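Local coordinates for Aureochrome1-like protein (Ochromonas danica, PDB 6I20) that binds flavin mononucleotide in a PAS-fold domain and probably serves as a blue-light sensor, at residues Asn17-Asp22 / Val31-Gly36; Thr80-Asn85 / Asp122-Phe127; Phe93-Phe98 / Gly114-Val119. All coordinates share one frame; numbering follows the deposited sequence.

Interaction 1: Asn17-Asp22 / Val31-Gly36; sequences NFVISD and VYASQG. With FMN (flavin mononucleotide), chain E.
S34 CB lies over one face of the F18 ring, 3.9 Å from its centroid in a CH-pi contact displaced toward the CE1 rim. The Y32 ring is nearly parallel to that of F18 (planes at 14°) but offset enough that they share little face, meeting at F18 CE2 and Y32 CE1, 3.8 Å apart. F18 CG sits between the backbone N and the carbonyl carbon (chi1 68°), a torsion that lays a ring face against S34 CB; V8 and L11 of helix 6-13 also touch the ring. An alanine at F18 would probably open a gap beside S34 CB and leave Y32 CE1 without its aromatic neighbour. The segments form the first hairpin of the PAS sheet, strands 18-21 and 30-33, with a classic beta bulge that sets V31 and Y32 together opposite I20: I20 O takes V31 N at 2.7 Å and, weakly, Y32 N at 3.3 Å. F18 N donates to S34 OG at 3.1 Å, and this N-cap hydroxyl is also hydrogen-bonded to Q16 O and F37 N. On the sheet face of V19 and A33, V19 CG2 reaches FMN C6 at 3.6 Å, while S21 OG, hydrogen-bonded to N28, lies near the FMN methyl C8M.

Interaction 2: Thr80-Asn85 / Asp122-Phe127; sequences TVVLLN and DYAKAF. With FMN (flavin mononucleotide), chain E.
The edge strand of the PAS sheet meets the helix that follows the last strand of the fold where V82 packs on A124 and F127, in an arrangement resembling the C-terminal helix of LOV domains, which lies against the sheet surface turned away from the flavin. The strand and helix axes pass 9.0 Å apart and point in largely opposed directions, at 133°, and no hydrogen bond joins the two segments; methyls and a ring make the contact. Its heart is V82, whose two methyls divide the helix surface between them. V82 CG2 stands over the centre of the F127 ring, 3.4 Å from its centroid and close to the ring normal, a CH-pi contact in which the methyl covers one ring face. V82 CG1 meets A124 CB at 3.7 Å, one helical turn earlier. F127 CG is anti to the backbone N (chi1 178°), an extended setting that carries the ring off the helix and across the strand, where T80 CG2 approaches F127 CZ obliquely at 3.9 Å. The other side of the strand serves the cofactor. The N85 amide pairs with the pyrimidine end of the flavin: FMN N3 donates to N85 OD1 at 2.9 Å in an almost straight bond (177°), and N85 ND2 donates to FMN O2 at 3.0 Å. N85 ND2 also bonds L84 O, from above the carbonyl plane, and N95 ND2 bonds N85 OD1; these contacts would hold the amide's rotation. V81 and L83 point away from helix 121-130 and pack against helix 63-75. Strand 79-86 is thus enclosed by helix 121-130 on one surface and helix 63-75 on the other, while its backbone is hydrogen-bonded along one edge to strand 92-103, whose W94 also touches A124.

Interaction 3: Phe93-Phe98 / Gly114-Val119; sequences FWNQLF and GVQCKV. With FMN (flavin mononucleotide), chain E; EDO (1,2-ethanediol), chain F.
Q116 CB packs 3.4 Å from N95 OD1 on the neighbouring strand, and from there the side chain runs toward the flavin. Q116 CG passes 3.4 Å from N95 ND2 and only 3.2 Å from FMN O4. A bend at chi2 (82°) then turns the amide: CD too faces FMN O4, and Q116 NE2 donates to FMN O4 at 3.0 Å (147° at the hydrogen) and, weakly, to FMN N5 at 3.4 Å. The amide planes of N95 and Q116 stand 50° apart. N95 ND2, whose strongest partner is N85, also approaches FMN O4, at 3.1 Å in a weak bond, so that O4 has an N-H from each strand. These strands, 92-103 and 109-119, form an antiparallel hairpin of the PAS fold, and a glutamine facing flavin N5 is a hallmark of LOV domains, where it is thought to respond to light-driven changes at that atom. L97 shares the flavin side: L97 CD2 lies over the ring system, 3.5 Å from FMN C4A. On the other sheet face V115 CG2 meets the F98 ring at its edge, in plane, 4.0 Å from F98 CD2. Between the strands, paired backbone bonds link Q96 with C117 and F98 with V115, and a water donates to both Q96 O and V115 O.

All three contacts reach one five-stranded antiparallel sheet, ordered 30-33, 18-21, 109-119, 92-103, 79-86, and all touch FMN. Interaction 1 forms one margin of the sheet; interaction 3, 13 Å away between centres, lies in its middle, and the two are joined directly by backbone bonds between strands 18-21 and 109-119. Interaction 2, centred 8 Å from interaction 3 and 21 Å from interaction 1, covers the other margin with helix 121-130. Along the chain interaction 1 closes first, and interaction 3 is nested within the loop that interaction 2 closes. Y123 OH to Q96 OE1 ties the helix to the central hairpin, a possible route from the flavin-facing strands to the helix.

Interaction 1: Asn17-Asp22 / Val31-Gly36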
loop_
_atom_site.group_PDB
_atom_site.type_symbol
_atom_site.label_atom_id
_atom_site.label_comp_id
_atom_site.label_asym_id
_atom_site.label_seq_id
_atom_site.Cartn_x
_atom_site.Cartn_y
_atom_site.Cartn_z
ATOM N N ASN A 17 7.021 -4.776 -4.729
ATOM C CA ASN A 17 5.892 -3.872 -5.059
ATOM C C ASN A 17 5.642 -3.014 -3.834
ATOM O O ASN A 17 5.245 -3.513 -2.800
ATOM C CB ASN A 17 4.588 -4.652 -5.331
ATOM C CG ASN A 17 4.758 -5.729 -6.351
ATOM O OD1 ASN A 17 5.565 -5.606 -7.270
ATOM N ND2 ASN A 17 4.005 -6.806 -6.193
ATOM N N PHE A 18 5.843 -1.709 -3.934
ATOM C CA PHE A 18 5.601 -0.862 -2.805
ATOM C C PHE A 18 5.421 0.572 -3.260
ATOM O O PHE A 18 5.824 0.952 -4.367
ATOM C CB PHE A 18 6.744 -0.979 -1.762
ATOM C CG PHE A 18 8.062 -0.414 -2.233
ATOM C CD1 PHE A 18 8.927 -1.208 -2.987
ATOM C CD2 PHE A 18 8.411 0.925 -1.997
ATOM C CE1 PHE A 18 10.135 -0.698 -3.457
ATOM C CE2 PHE A 18 9.620 1.431 -2.482
ATOM C CZ PHE A 18 10.455 0.622 -3.238
ATOM N N VAL A 19 4.846 1.351 -2.332
ATOM C CA VAL A 19 4.730 2.791 -2.450
ATOM C C VAL A 19 5.093 3.442 -1.130
ATOM O O VAL A 19 5.066 2.799 -0.078
ATOM C CB VAL A 19 3.304 3.264 -2.846
ATOM C CG1 VAL A 19 2.908 2.690 -4.191
ATOM C CG2 VAL A 19 2.300 2.929 -1.800
ATOM N N ILE A 20 5.457 4.712 -1.209
ATOM C CA ILE A 20 5.700 5.573 -0.054
ATOM C C ILE A 20 4.712 6.739 -0.148
ATOM O O ILE A 20 4.606 7.353 -1.227
ATOM C CB ILE A 20 7.146 6.139 -0.081
ATOM C CG1 ILE A 20 8.159 5.001 -0.275
ATOM C CG2 ILE A 20 7.411 6.909 1.192
ATOM C CD1 ILE A 20 8.114 3.971 0.827
ATOM N N SER A 21 4.020 7.051 0.958
ATOM C CA SER A 21 3.110 8.195 0.991
ATOM C C SER A 21 3.644 9.249 1.946
ATOM O O SER A 21 4.541 8.971 2.765
ATOM C CB SER A 21 1.698 7.798 1.431
ATOM O OG SER A 21 1.631 7.592 2.848
ATOM N N ASP A 22 3.121 10.453 1.847
ATOM C CA ASP A 22 3.504 11.574 2.704
ATOM C C ASP A 22 2.279 12.188 3.369
ATOM O O ASP A 22 1.531 12.920 2.721
ATOM C CB ASP A 22 4.270 12.636 1.907
ATOM C CG ASP A 22 4.829 13.775 2.777
ATOM O OD1 ASP A 22 4.375 13.982 3.917
ATOM O OD2 ASP A 22 5.749 14.483 2.300
ATOM N N VAL A 31 4.285 9.475 -2.927
ATOM C CA VAL A 31 5.448 10.273 -3.326
ATOM C C VAL A 31 6.547 9.393 -3.980
ATOM O O VAL A 31 7.505 9.958 -4.533
ATOM C CB VAL A 31 6.058 11.134 -2.196
ATOM C CG1 VAL A 31 5.092 12.233 -1.776
ATOM C CG2 VAL A 31 6.488 10.260 -1.025
ATOM N N TYR A 32 6.404 8.069 -3.959
ATOM C CA TYR A 32 7.344 7.181 -4.621
ATOM C C TYR A 32 6.570 5.887 -4.895
ATOM O O TYR A 32 5.853 5.386 -3.999
ATOM C CB TYR A 32 8.564 6.861 -3.711
ATOM C CG TYR A 32 9.606 6.066 -4.437
ATOM C CD1 TYR A 32 9.536 4.675 -4.482
ATOM C CD2 TYR A 32 10.646 6.715 -5.123
ATOM C CE1 TYR A 32 10.472 3.926 -5.224
ATOM C CE2 TYR A 32 11.583 6.000 -5.839
ATOM C CZ TYR A 32 11.478 4.615 -5.897
ATOM O OH TYR A 32 12.436 3.914 -6.629
ATOM N N ALA A 33 6.730 5.318 -6.087
ATOM C CA ALA A 33 6.109 4.019 -6.409
ATOM C C ALA A 33 7.108 3.174 -7.132
ATOM O O ALA A 33 7.786 3.645 -8.046
ATOM C CB ALA A 33 4.867 4.196 -7.279
ATOM N N SER A 34 7.231 1.919 -6.709
ATOM C CA SER A 34 8.180 1.029 -7.366
ATOM C C SER A 34 7.719 0.517 -8.704
ATOM O O SER A 34 6.509 0.454 -8.982
ATOM C CB SER A 34 8.511 -0.182 -6.498
ATOM O OG SER A 34 7.447 -1.108 -6.469
ATOM N N GLN A 35 8.644 0.077 -9.535
ATOM C CA GLN A 35 8.304 -0.555 -10.789
ATOM C C GLN A 35 7.351 -1.715 -10.625
ATOM O O GLN A 35 6.447 -1.885 -11.419
ATOM C CB GLN A 35 9.573 -0.995 -11.562
ATOM C CG GLN A 35 9.243 -1.645 -12.906
ATOM C CD GLN A 35 8.556 -0.692 -13.852
ATOM O OE1 GLN A 35 9.151 0.340 -14.195
ATOM N NE2 GLN A 35 7.290 -0.989 -14.246
ATOM N N GLY A 36 7.553 -2.507 -9.586
ATOM C CA GLY A 36 6.698 -3.656 -9.335
ATOM C C GLY A 36 5.258 -3.238 -9.103
ATOM O O GLY A 36 4.339 -3.915 -9.560
HETATM N N1 FMN E . -5.285 0.801 -0.286
HETATM C C2 FMN E . -5.463 -0.190 -1.186
HETATM O O2 FMN E . -6.635 -0.553 -1.440
HETATM N N3 FMN E . -4.442 -0.795 -1.841
HETATM C C4 FMN E . -3.137 -0.457 -1.612
HETATM O O4 FMN E . -2.213 -1.091 -2.188
HETATM C C4A FMN E . -2.893 0.606 -0.696
HETATM N N5 FMN E . -1.608 1.010 -0.441
HETATM C C5A FMN E . -1.424 1.965 0.503
HETATM C C6 FMN E . -0.116 2.395 0.815
HETATM C C7 FMN E . 0.125 3.347 1.749
HETATM C C7M FMN E . 1.572 3.769 2.089
HETATM C C8 FMN E . -0.962 3.964 2.459
HETATM C C8M FMN E . -0.710 5.004 3.502
HETATM C C9 FMN E . -2.245 3.567 2.172
HETATM C C9A FMN E . -2.517 2.575 1.240
HETATM N N10 FMN E . -3.846 2.212 0.903
HETATM C C10 FMN E . -4.026 1.202 0.003
HETATM C "C1'" FMN E . -4.983 2.712 1.666
HETATM C "C2'" FMN E . -5.624 4.004 1.149
HETATM O "O2'" FMN E . -4.587 4.849 0.627
HETATM C "C3'" FMN E . -6.320 4.716 2.298
HETATM O "O3'" FMN E . -5.425 4.947 3.400
HETATM C "C4'" FMN E . -7.557 4.020 2.821
HETATM O "O4'" FMN E . -8.424 3.759 1.704
HETATM C "C5'" FMN E . -8.321 4.937 3.834
HETATM O "O5'" FMN E . -8.273 6.334 3.392
HETATM P P FMN E . -9.460 7.298 3.904
HETATM O O1P FMN E . -9.234 8.610 3.259
HETATM O O2P FMN E . -10.721 6.656 3.499
HETATM O O3P FMN E . -9.275 7.313 5.416
#

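Interaction 2: Thr80-Asn85 / Asp122-Phe127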
loop_
_atom_site.group_PDB
_atom_site.type_symbol
_atom_site.label_atom_id
_atom_site.label_comp_id
_atom_site.label_asym_id
_atom_site.label_seq_id
_atom_site.Cartn_x
_atom_site.Cartn_y
_atom_site.Cartn_z
ATOM N N THR A 80 -1.588 -5.376 8.568
ATOM C CA THR A 80 -1.700 -6.273 7.438
ATOM C C THR A 80 -3.195 -6.469 7.171
ATOM O O THR A 80 -3.951 -6.833 8.086
ATOM C CB THR A 80 -1.116 -7.655 7.760
ATOM O OG1 THR A 80 0.210 -7.507 8.249
ATOM C CG2 THR A 80 -1.089 -8.546 6.535
ATOM N N VAL A 81 -3.586 -6.287 5.923
ATOM C CA VAL A 81 -4.970 -6.625 5.499
ATOM C C VAL A 81 -4.891 -7.381 4.184
ATOM O O VAL A 81 -3.882 -7.294 3.438
ATOM C CB VAL A 81 -5.932 -5.416 5.317
ATOM C CG1 VAL A 81 -6.133 -4.657 6.612
ATOM C CG2 VAL A 81 -5.464 -4.527 4.194
ATOM N N VAL A 82 -5.940 -8.118 3.889
ATOM C CA VAL A 82 -6.101 -8.697 2.559
ATOM C C VAL A 82 -7.389 -8.088 2.011
ATOM O O VAL A 82 -8.433 -8.163 2.664
ATOM C CB VAL A 82 -6.161 -10.236 2.572
ATOM C CG1 VAL A 82 -6.525 -10.771 1.204
ATOM C CG2 VAL A 82 -4.787 -10.766 2.974
ATOM N N LEU A 83 -7.292 -7.504 0.835
ATOM C CA LEU A 83 -8.479 -6.876 0.227
ATOM C C LEU A 83 -8.409 -6.945 -1.274
ATOM O O LEU A 83 -7.353 -7.073 -1.874
ATOM C CB LEU A 83 -8.667 -5.449 0.740
ATOM C CG LEU A 83 -7.886 -4.317 0.091
ATOM C CD1 LEU A 83 -8.292 -2.967 0.704
ATOM C CD2 LEU A 83 -6.375 -4.458 0.214
ATOM N N LEU A 84 -9.598 -6.819 -1.889
ATOM C CA LEU A 84 -9.695 -6.854 -3.337
ATOM C C LEU A 84 -9.341 -5.500 -3.926
ATOM O O LEU A 84 -9.863 -4.477 -3.478
ATOM C CB LEU A 84 -11.110 -7.264 -3.734
ATOM C CG LEU A 84 -11.253 -7.680 -5.201
ATOM C CD1 LEU A 84 -10.645 -9.058 -5.454
ATOM C CD2 LEU A 84 -12.722 -7.654 -5.637
ATOM N N ASN A 85 -8.457 -5.508 -4.905
ATOM C CA ASN A 85 -8.063 -4.289 -5.593
ATOM C C ASN A 85 -8.263 -4.486 -7.103
ATOM O O ASN A 85 -8.488 -5.581 -7.604
ATOM C CB ASN A 85 -6.596 -3.933 -5.314
ATOM C CG ASN A 85 -6.346 -3.172 -4.032
ATOM O OD1 ASN A 85 -5.152 -2.878 -3.774
ATOM N ND2 ASN A 85 -7.355 -2.758 -3.274
ATOM N N ASP A 122 -7.991 -18.414 -2.965
ATOM C CA ASP A 122 -7.983 -19.421 -1.915
ATOM C C ASP A 122 -7.146 -18.962 -0.724
ATOM O O ASP A 122 -7.572 -19.099 0.417
ATOM C CB ASP A 122 -7.455 -20.766 -2.424
ATOM C CG ASP A 122 -8.490 -21.573 -3.218
ATOM O OD1 ASP A 122 -9.651 -21.157 -3.430
ATOM O OD2 ASP A 122 -8.105 -22.658 -3.604
ATOM N N TYR A 123 -5.978 -18.363 -0.978
ATOM C CA TYR A 123 -5.141 -17.826 0.120
ATOM C C TYR A 123 -5.903 -16.709 0.839
ATOM O O TYR A 123 -5.895 -16.678 2.080
ATOM C CB TYR A 123 -3.789 -17.340 -0.405
ATOM C CG TYR A 123 -2.901 -16.700 0.641
ATOM C CD1 TYR A 123 -3.127 -15.384 1.038
ATOM C CD2 TYR A 123 -1.818 -17.361 1.198
ATOM C CE1 TYR A 123 -2.346 -14.754 1.970
ATOM C CE2 TYR A 123 -1.019 -16.734 2.136
ATOM C CZ TYR A 123 -1.279 -15.425 2.529
ATOM O OH TYR A 123 -0.459 -14.818 3.469
ATOM N N ALA A 124 -6.533 -15.830 0.080
ATOM C CA ALA A 124 -7.287 -14.713 0.641
ATOM C C ALA A 124 -8.413 -15.192 1.545
ATOM O O ALA A 124 -8.597 -14.666 2.649
ATOM C CB ALA A 124 -7.834 -13.798 -0.467
ATOM N N LYS A 125 -9.173 -16.184 1.095
ATOM C CA LYS A 125 -10.287 -16.686 1.914
ATOM C C LYS A 125 -9.801 -17.290 3.230
ATOM O O LYS A 125 -10.390 -17.046 4.303
ATOM C CB LYS A 125 -11.142 -17.684 1.148
ATOM C CG LYS A 125 -11.886 -17.136 -0.069
ATOM C CD LYS A 125 -12.670 -15.821 0.137
ATOM C CE LYS A 125 -11.989 -14.585 -0.425
ATOM N NZ LYS A 125 -12.001 -14.717 -1.905
ATOM N N ALA A 126 -8.696 -18.016 3.162
ATOM C CA ALA A 126 -8.105 -18.612 4.369
ATOM C C ALA A 126 -7.582 -17.528 5.327
ATOM O O ALA A 126 -7.785 -17.610 6.531
ATOM C CB ALA A 126 -6.969 -19.570 4.012
ATOM N N PHE A 127 -6.970 -16.482 4.769
ATOM C CA PHE A 127 -6.455 -15.393 5.582
ATOM C C PHE A 127 -7.602 -14.716 6.327
ATOM O O PHE A 127 -7.501 -14.436 7.514
ATOM C CB PHE A 127 -5.645 -14.405 4.716
ATOM C CG PHE A 127 -5.111 -13.207 5.451
ATOM C CD1 PHE A 127 -5.941 -12.135 5.814
ATOM C CD2 PHE A 127 -3.754 -13.105 5.746
ATOM C CE1 PHE A 127 -5.459 -11.038 6.493
ATOM C CE2 PHE A 127 -3.250 -11.986 6.385
ATOM C CZ PHE A 127 -4.097 -10.958 6.787
HETATM N N1 FMN E . -5.285 0.801 -0.286
HETATM C C2 FMN E . -5.463 -0.190 -1.186
HETATM O O2 FMN E . -6.635 -0.553 -1.440
HETATM N N3 FMN E . -4.442 -0.795 -1.841
HETATM C C4 FMN E . -3.137 -0.457 -1.612
HETATM O O4 FMN E . -2.213 -1.091 -2.188
HETATM C C4A FMN E . -2.893 0.606 -0.696
HETATM N N5 FMN E . -1.608 1.010 -0.441
HETATM C C5A FMN E . -1.424 1.965 0.503
HETATM C C6 FMN E . -0.116 2.395 0.815
HETATM C C7 FMN E . 0.125 3.347 1.749
HETATM C C7M FMN E . 1.572 3.769 2.089
HETATM C C8 FMN E . -0.962 3.964 2.459
HETATM C C8M FMN E . -0.710 5.004 3.502
HETATM C C9 FMN E . -2.245 3.567 2.172
HETATM C C9A FMN E . -2.517 2.575 1.240
HETATM N N10 FMN E . -3.846 2.212 0.903
HETATM C C10 FMN E . -4.026 1.202 0.003
HETATM C "C1'" FMN E . -4.983 2.712 1.666
HETATM C "C2'" FMN E . -5.624 4.004 1.149
HETATM O "O2'" FMN E . -4.587 4.849 0.627
HETATM C "C3'" FMN E . -6.320 4.716 2.298
HETATM O "O3'" FMN E . -5.425 4.947 3.400
HETATM C "C4'" FMN E . -7.557 4.020 2.821
HETATM O "O4'" FMN E . -8.424 3.759 1.704
HETATM C "C5'" FMN E . -8.321 4.937 3.834
HETATM O "O5'" FMN E . -8.273 6.334 3.392
HETATM P P FMN E . -9.460 7.298 3.904
HETATM O O1P FMN E . -9.234 8.610 3.259
HETATM O O2P FMN E . -10.721 6.656 3.499
HETATM O O3P FMN E . -9.275 7.313 5.416
#

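Interaction 3: Phe93-Phe98 / Gly114-Val119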
loop_
_atom_site.group_PDB
_atom_site.type_symbol
_atom_site.label_atom_id
_atom_site.label_comp_id
_atom_site.label_asym_id
_atom_site.label_seq_id
_atom_site.Cartn_x
_atom_site.Cartn_y
_atom_site.Cartn_z
ATOM N N PHE A 93 -7.625 -8.278 -8.307
ATOM C CA PHE A 93 -6.670 -9.166 -7.662
ATOM C C PHE A 93 -6.812 -9.005 -6.173
ATOM O O PHE A 93 -7.200 -7.949 -5.692
ATOM C CB PHE A 93 -5.237 -8.883 -8.124
ATOM C CG PHE A 93 -4.693 -7.535 -7.755
ATOM C CD1 PHE A 93 -4.973 -6.421 -8.540
ATOM C CD2 PHE A 93 -3.885 -7.347 -6.635
ATOM C CE1 PHE A 93 -4.471 -5.161 -8.233
ATOM C CE2 PHE A 93 -3.375 -6.090 -6.335
ATOM C CZ PHE A 93 -3.666 -5.001 -7.124
ATOM N N TRP A 94 -6.443 -10.057 -5.447
ATOM C CA TRP A 94 -6.370 -9.975 -3.982
ATOM C C TRP A 94 -4.993 -9.466 -3.589
ATOM O O TRP A 94 -3.981 -9.980 -4.073
ATOM C CB TRP A 94 -6.655 -11.327 -3.336
ATOM C CG TRP A 94 -8.089 -11.715 -3.444
ATOM C CD1 TRP A 94 -8.675 -12.478 -4.417
ATOM C CD2 TRP A 94 -9.136 -11.278 -2.591
ATOM N NE1 TRP A 94 -10.026 -12.576 -4.187
ATOM C CE2 TRP A 94 -10.338 -11.848 -3.076
ATOM C CE3 TRP A 94 -9.183 -10.466 -1.463
ATOM C CZ2 TRP A 94 -11.551 -11.643 -2.447
ATOM C CZ3 TRP A 94 -10.359 -10.300 -0.818
ATOM C CH2 TRP A 94 -11.534 -10.885 -1.307
ATOM N N ASN A 95 -4.979 -8.481 -2.707
ATOM C CA ASN A 95 -3.766 -7.786 -2.282
ATOM C C ASN A 95 -3.606 -8.032 -0.784
ATOM O O ASN A 95 -4.419 -7.592 0.020
ATOM C CB ASN A 95 -3.955 -6.288 -2.571
ATOM C CG ASN A 95 -2.795 -5.403 -2.179
ATOM O OD1 ASN A 95 -1.785 -5.874 -1.648
ATOM N ND2 ASN A 95 -2.914 -4.108 -2.475
ATOM N N GLN A 96 -2.507 -8.721 -0.397
ATOM C CA GLN A 96 -2.071 -8.727 1.004
ATOM C C GLN A 96 -1.197 -7.523 1.183
ATOM O O GLN A 96 -0.076 -7.444 0.614
ATOM C CB GLN A 96 -1.336 -10.020 1.363
ATOM C CG GLN A 96 -0.924 -10.028 2.817
ATOM C CD GLN A 96 -0.228 -11.316 3.187
ATOM O OE1 GLN A 96 -0.828 -12.337 3.130
ATOM N NE2 GLN A 96 1.044 -11.241 3.535
ATOM N N LEU A 97 -1.755 -6.514 1.869
ATOM C CA LEU A 97 -1.207 -5.190 1.983
ATOM C C LEU A 97 -0.642 -4.980 3.375
ATOM O O LEU A 97 -1.318 -5.194 4.352
ATOM C CB LEU A 97 -2.346 -4.177 1.748
ATOM C CG LEU A 97 -2.023 -2.727 1.970
ATOM C CD1 LEU A 97 -0.941 -2.199 1.031
ATOM C CD2 LEU A 97 -3.298 -1.885 1.799
ATOM N N PHE A 98 0.613 -4.538 3.421
ATOM C CA PHE A 98 1.297 -4.171 4.677
ATOM C C PHE A 98 1.529 -2.672 4.674
ATOM O O PHE A 98 2.084 -2.150 3.702
ATOM C CB PHE A 98 2.678 -4.862 4.672
ATOM C CG PHE A 98 3.648 -4.356 5.722
ATOM C CD1 PHE A 98 3.312 -4.381 7.058
ATOM C CD2 PHE A 98 4.884 -3.879 5.361
ATOM C CE1 PHE A 98 4.236 -3.954 8.019
ATOM C CE2 PHE A 98 5.790 -3.471 6.315
ATOM C CZ PHE A 98 5.457 -3.478 7.627
ATOM N N GLY A 114 3.900 1.215 2.055
ATOM C CA GLY A 114 2.898 0.195 1.777
ATOM C C GLY A 114 3.475 -0.814 0.821
ATOM O O GLY A 114 4.045 -0.449 -0.206
ATOM N N VAL A 115 3.402 -2.085 1.191
ATOM C CA VAL A 115 3.933 -3.173 0.381
ATOM C C VAL A 115 2.793 -4.081 -0.039
ATOM O O VAL A 115 2.053 -4.575 0.823
ATOM C CB VAL A 115 5.006 -3.984 1.168
ATOM C CG1 VAL A 115 5.521 -5.155 0.320
ATOM C CG2 VAL A 115 6.138 -3.067 1.665
ATOM N N GLN A 116 2.649 -4.306 -1.342
ATOM C CA GLN A 116 1.536 -5.067 -1.892
ATOM C C GLN A 116 2.031 -6.433 -2.351
ATOM O O GLN A 116 3.021 -6.546 -3.051
ATOM C CB GLN A 116 0.926 -4.342 -3.095
ATOM C CG GLN A 116 0.338 -2.994 -2.754
ATOM C CD GLN A 116 1.290 -1.824 -2.677
ATOM O OE1 GLN A 116 2.458 -1.897 -3.106
ATOM N NE2 GLN A 116 0.780 -0.669 -2.152
ATOM N N CYS A 117 1.284 -7.473 -2.037
ATOM C CA CYS A 117 1.524 -8.800 -2.575
ATOM C C CYS A 117 0.274 -9.412 -3.118
ATOM O O CYS A 117 -0.733 -9.573 -2.423
ATOM C CB CYS A 117 2.099 -9.704 -1.497
ATOM S SG CYS A 117 2.481 -11.344 -2.157
ATOM N N LYS A 118 0.298 -9.737 -4.401
ATOM C CA LYS A 118 -0.818 -10.433 -5.013
ATOM C C LYS A 118 -0.880 -11.846 -4.449
ATOM O O LYS A 118 0.120 -12.567 -4.445
ATOM C CB LYS A 118 -0.730 -10.475 -6.542
ATOM C CG LYS A 118 -1.869 -11.246 -7.196
ATOM C CD LYS A 118 -1.929 -11.022 -8.706
ATOM C CE LYS A 118 -0.783 -11.734 -9.425
ATOM N NZ LYS A 118 -0.833 -13.197 -9.217
ATOM N N VAL A 119 -2.052 -12.230 -3.981
ATOM C CA VAL A 119 -2.305 -13.563 -3.444
ATOM C C VAL A 119 -3.508 -14.212 -4.138
ATOM O O VAL A 119 -4.325 -13.504 -4.732
ATOM C CB VAL A 119 -2.480 -13.529 -1.911
ATOM C CG1 VAL A 119 -1.253 -12.928 -1.256
ATOM C CG2 VAL A 119 -3.711 -12.758 -1.480
HETATM N N1 FMN E . -5.285 0.801 -0.286
HETATM C C2 FMN E . -5.463 -0.190 -1.186
HETATM O O2 FMN E . -6.635 -0.553 -1.440
HETATM N N3 FMN E . -4.442 -0.795 -1.841
HETATM C C4 FMN E . -3.137 -0.457 -1.612
HETATM O O4 FMN E . -2.213 -1.091 -2.188
HETATM C C4A FMN E . -2.893 0.606 -0.696
HETATM N N5 FMN E . -1.608 1.010 -0.441
HETATM C C5A FMN E . -1.424 1.965 0.503
HETATM C C6 FMN E . -0.116 2.395 0.815
HETATM C C7 FMN E . 0.125 3.347 1.749
HETATM C C7M FMN E . 1.572 3.769 2.089
HETATM C C8 FMN E . -0.962 3.964 2.459
HETATM C C8M FMN E . -0.710 5.004 3.502
HETATM C C9 FMN E . -2.245 3.567 2.172
HETATM C C9A FMN E . -2.517 2.575 1.240
HETATM N N10 FMN E . -3.846 2.212 0.903
HETATM C C10 FMN E . -4.026 1.202 0.003
HETATM C "C1'" FMN E . -4.983 2.712 1.666
HETATM C "C2'" FMN E . -5.624 4.004 1.149
HETATM O "O2'" FMN E . -4.587 4.849 0.627
HETATM C "C3'" FMN E . -6.320 4.716 2.298
HETATM O "O3'" FMN E . -5.425 4.947 3.400
HETATM C "C4'" FMN E . -7.557 4.020 2.821
HETATM O "O4'" FMN E . -8.424 3.759 1.704
HETATM C "C5'" FMN E . -8.321 4.937 3.834
HETATM O "O5'" FMN E . -8.273 6.334 3.392
HETATM P P FMN E . -9.460 7.298 3.904
HETATM O O1P FMN E . -9.234 8.610 3.259
HETATM O O2P FMN E . -10.721 6.656 3.499
HETATM O O3P FMN E . -9.275 7.313 5.416
HETATM C C1 EDO F . 3.228 -9.027 -8.290
HETATM O O1 EDO F . 4.584 -8.789 -8.627
HETATM C C2 EDO F . 3.185 -10.135 -7.242
HETATM O O2 EDO F . 2.790 -9.670 -5.943
HETATM O O HOH W 1 -5.574 -12.414 -6.902
HETATM O O HOH W 2 2.437 -7.257 1.693
#